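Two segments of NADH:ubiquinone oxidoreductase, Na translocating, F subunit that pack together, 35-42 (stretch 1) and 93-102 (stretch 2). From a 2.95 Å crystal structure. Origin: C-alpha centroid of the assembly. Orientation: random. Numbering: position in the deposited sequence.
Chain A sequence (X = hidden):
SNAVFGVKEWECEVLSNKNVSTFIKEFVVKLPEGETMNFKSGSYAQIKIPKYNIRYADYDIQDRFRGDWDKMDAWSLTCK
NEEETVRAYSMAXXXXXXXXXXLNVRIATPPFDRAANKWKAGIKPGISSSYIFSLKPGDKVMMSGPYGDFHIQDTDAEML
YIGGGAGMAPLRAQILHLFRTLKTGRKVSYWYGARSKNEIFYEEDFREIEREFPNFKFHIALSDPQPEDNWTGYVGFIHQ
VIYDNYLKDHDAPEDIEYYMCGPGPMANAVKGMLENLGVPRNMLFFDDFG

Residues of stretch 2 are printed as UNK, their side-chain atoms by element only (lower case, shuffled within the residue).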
# COMPACT_ATOMS: atom_id res chain seq x y z
N GLU A 35 3.45 -1.10 -25.75
CA GLU A 35 2.13 -1.04 -25.14
C GLU A 35 2.22 -0.12 -23.94
O GLU A 35 3.30 0.07 -23.38
CB GLU A 35 1.67 -2.43 -24.71
CG GLU A 35 1.38 -3.41 -25.85
CD GLU A 35 0.04 -3.17 -26.53
OE1 GLU A 35 -0.55 -4.15 -27.03
OE2 GLU A 35 -0.42 -2.01 -26.57
N THR A 36 1.09 0.45 -23.56
CA THR A 36 1.04 1.42 -22.46
C THR A 36 -0.35 1.51 -21.82
O THR A 36 -1.38 1.44 -22.51
CB THR A 36 1.55 2.82 -22.92
OG1 THR A 36 2.93 2.97 -22.57
CG2 THR A 36 0.75 3.95 -22.26
N MSE A 37 -0.38 1.64 -20.50
CA MSE A 37 -1.63 1.87 -19.78
C MSE A 37 -1.76 3.33 -19.33
O MSE A 37 -0.98 3.81 -18.49
CB MSE A 37 -1.76 0.93 -18.59
CG MSE A 37 -3.15 0.92 -17.97
SE MSE A 37 -3.15 0.18 -16.16
CE MSE A 37 -2.74 -1.68 -16.57
N ASN A 38 -2.72 4.03 -19.92
CA ASN A 38 -3.08 5.38 -19.51
C ASN A 38 -3.92 5.28 -18.27
O ASN A 38 -4.99 4.68 -18.31
CB ASN A 38 -3.92 6.05 -20.60
CG ASN A 38 -3.34 5.88 -21.98
OD1 ASN A 38 -2.12 5.78 -22.14
ND2 ASN A 38 -4.21 5.85 -23.00
N PHE A 39 -3.47 5.86 -17.17
CA PHE A 39 -4.29 5.85 -15.97
C PHE A 39 -4.14 7.12 -15.16
O PHE A 39 -3.15 7.82 -15.29
CB PHE A 39 -3.98 4.62 -15.11
CG PHE A 39 -2.60 4.61 -14.51
CD1 PHE A 39 -2.40 4.94 -13.18
CD2 PHE A 39 -1.50 4.25 -15.27
CE1 PHE A 39 -1.13 4.92 -12.63
CE2 PHE A 39 -0.22 4.23 -14.71
CZ PHE A 39 -0.04 4.57 -13.40
N LYS A 40 -5.14 7.42 -14.34
CA LYS A 40 -5.01 8.53 -13.39
C LYS A 40 -4.52 7.99 -12.04
O LYS A 40 -4.87 6.86 -11.67
CB LYS A 40 -6.34 9.30 -13.27
CG LYS A 40 -6.76 10.01 -14.57
CD LYS A 40 -8.02 10.87 -14.41
CE LYS A 40 -7.72 12.29 -13.84
NZ LYS A 40 -7.47 13.36 -14.89
N SER A 41 -3.72 8.76 -11.31
CA SER A 41 -3.04 8.25 -10.11
C SER A 41 -3.99 7.86 -9.01
O SER A 41 -4.78 8.67 -8.55
CB SER A 41 -2.07 9.27 -9.56
OG SER A 41 -1.43 9.93 -10.63
N GLY A 42 -3.90 6.61 -8.57
CA GLY A 42 -4.83 6.13 -7.57
C GLY A 42 -5.83 5.16 -8.16
O GLY A 42 -6.64 4.60 -7.42
N UNK A 93 3.17 3.34 -9.08
CA UNK A 93 4.02 4.29 -9.77
C UNK A 93 3.14 5.33 -10.41
O UNK A 93 1.94 5.13 -10.56
c UNK A 93 4.91 3.60 -10.81
o UNK A 93 6.54 5.34 -10.37
n UNK A 93 7.06 3.80 -11.94
c UNK A 93 6.25 4.32 -11.02
N UNK A 94 3.73 6.46 -10.76
CA UNK A 94 2.98 7.55 -11.35
C UNK A 94 2.75 7.30 -12.83
O UNK A 94 3.46 6.52 -13.47
c UNK A 94 4.97 9.15 -11.79
c UNK A 94 6.93 8.36 -12.97
c UNK A 94 5.43 10.45 -11.97
c UNK A 94 5.73 8.10 -12.30
o UNK A 94 8.55 9.94 -13.80
c UNK A 94 3.67 8.89 -11.08
c UNK A 94 7.37 9.66 -13.13
c UNK A 94 6.62 10.71 -12.63
N UNK A 95 1.72 7.95 -13.38
CA UNK A 95 1.22 7.67 -14.73
C UNK A 95 2.24 7.95 -15.82
O UNK A 95 2.02 7.55 -16.96
c UNK A 95 0.04 8.62 -14.86
c UNK A 95 0.88 8.93 -12.68
c UNK A 95 -0.38 8.88 -13.46
N UNK A 96 3.33 8.63 -15.46
CA UNK A 96 4.36 8.97 -16.43
C UNK A 96 5.14 7.73 -16.90
O UNK A 96 5.82 7.78 -17.92
c UNK A 96 5.30 10.02 -15.87
N UNK A 97 5.04 6.63 -16.15
CA UNK A 97 5.58 5.36 -16.63
C UNK A 97 4.45 4.44 -17.07
O UNK A 97 3.66 3.97 -16.25
o UNK A 97 7.02 2.57 -18.34
c UNK A 97 7.54 3.25 -17.41
o UNK A 97 8.60 3.90 -17.57
c UNK A 97 6.46 4.68 -15.60
c UNK A 97 6.87 3.28 -16.03
N UNK A 98 4.38 4.19 -18.37
CA UNK A 98 3.25 3.53 -18.98
C UNK A 98 3.27 2.01 -19.01
O UNK A 98 2.23 1.40 -18.82
N UNK A 99 4.42 1.39 -19.26
CA UNK A 99 4.40 -0.07 -19.37
C UNK A 99 5.22 -0.87 -18.38
O UNK A 99 5.34 -2.08 -18.50
o UNK A 99 6.90 -1.07 -20.75
c UNK A 99 5.97 -0.53 -21.36
c UNK A 99 4.54 -0.56 -20.84
n UNK A 99 6.14 0.06 -22.54
N UNK A 100 5.77 -0.18 -17.39
CA UNK A 100 6.28 -0.86 -16.20
C UNK A 100 5.35 -0.50 -15.06
O UNK A 100 5.44 0.58 -14.48
c UNK A 100 9.61 -1.56 -17.09
c UNK A 100 7.72 -0.43 -15.81
c UNK A 100 8.27 -1.35 -14.73
c UNK A 100 8.65 -0.40 -17.03
N UNK A 101 4.43 -1.40 -14.75
CA UNK A 101 3.46 -1.17 -13.68
C UNK A 101 3.98 -1.74 -12.37
O UNK A 101 4.37 -2.90 -12.31
c UNK A 101 1.13 -1.58 -12.86
c UNK A 101 1.55 -1.20 -15.30
c UNK A 101 2.10 -1.80 -14.00
c UNK A 101 1.80 0.28 -15.41
N UNK A 102 4.00 -0.92 -11.33
CA UNK A 102 4.45 -1.39 -10.03
C UNK A 102 3.26 -1.63 -9.10
O UNK A 102 2.36 -0.80 -9.01
o UNK A 102 6.56 -0.21 -10.23
c UNK A 102 5.42 -0.38 -9.39
c UNK A 102 5.88 -0.87 -8.06

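Position 93 carries four side-chain atoms: two carbons, the second bearing one oxygen and one nitrogen. That is a short amide. Its end leads away from stretch 1, and its backbone O lies 3.5 Å from F39 CZ, near the plane of the ring. The residue is N93.

Position 94 has one carbon, then a six-carbon ring bearing one oxygen. The side chain points away from stretch 1. This is Y94, and its N makes a weak hydrogen bond to N93 OD1 (3.1 Å).

Position 95 has three carbons that close a ring onto the backbone N. Its CB is 3.3 Å from F39 O, and a ring carbon lies over one face of the F39 ring. The closure defines proline, P95. CG is that carbon, 4.1 Å from F39 CE1 and 3.2 Å from S41 OG.

Position 96 has one carbon, which points away and touches nothing on stretch 1. It is A96.

Position 97 has three carbons in a row, the third carrying two oxygens. The side chain points away, while its backbone O is 4.2 Å from F39 CE2, at the ring edge. This carboxylate is E97. A type I turn runs from Y94 to E97, with a hydrogen bond from E97 N to Y94 O (3.1 Å).

Position 98 has no side-chain atoms. Its CA is 3.6 Å from T36 OG1. It is G98. An ideal CB here would fall 2.4 Å from T36 OG1, a clash, so the close approach depends on the bare CA.

Position 99 repeats the pattern of 93: two carbons, then one oxygen and one nitrogen. Its CB points toward stretch 1, and its side-chain nitrogen reaches E35 O. It is N99. ND2 donates to E35 O at 3.0 Å, although the place of that oxygen is less sure.

Position 100 has four carbons, forked at the first, with one arm two carbons long. It does not reach stretch 1. It is I100.

Position 101 has the same forked four carbons, but here CB points toward stretch 1. Its longer arm approaches F39 and M37. It is I101. CD1 is 4.5 Å from F39 CE2, and CG1 is 4.5 Å from M37 CE.

Position 102 has one carbon carrying one oxygen and one carbon. It is out of reach of stretch 1. It is T102.

The contact combines polar pairing and apolar packing. M37 N donates to G98 O at 3.1 Å and 177°, a nearly straight bond that ties the backbones together. F39 fills the space between P95 and I101.

Stretch 2 (93-102) NYPAEGNIIT
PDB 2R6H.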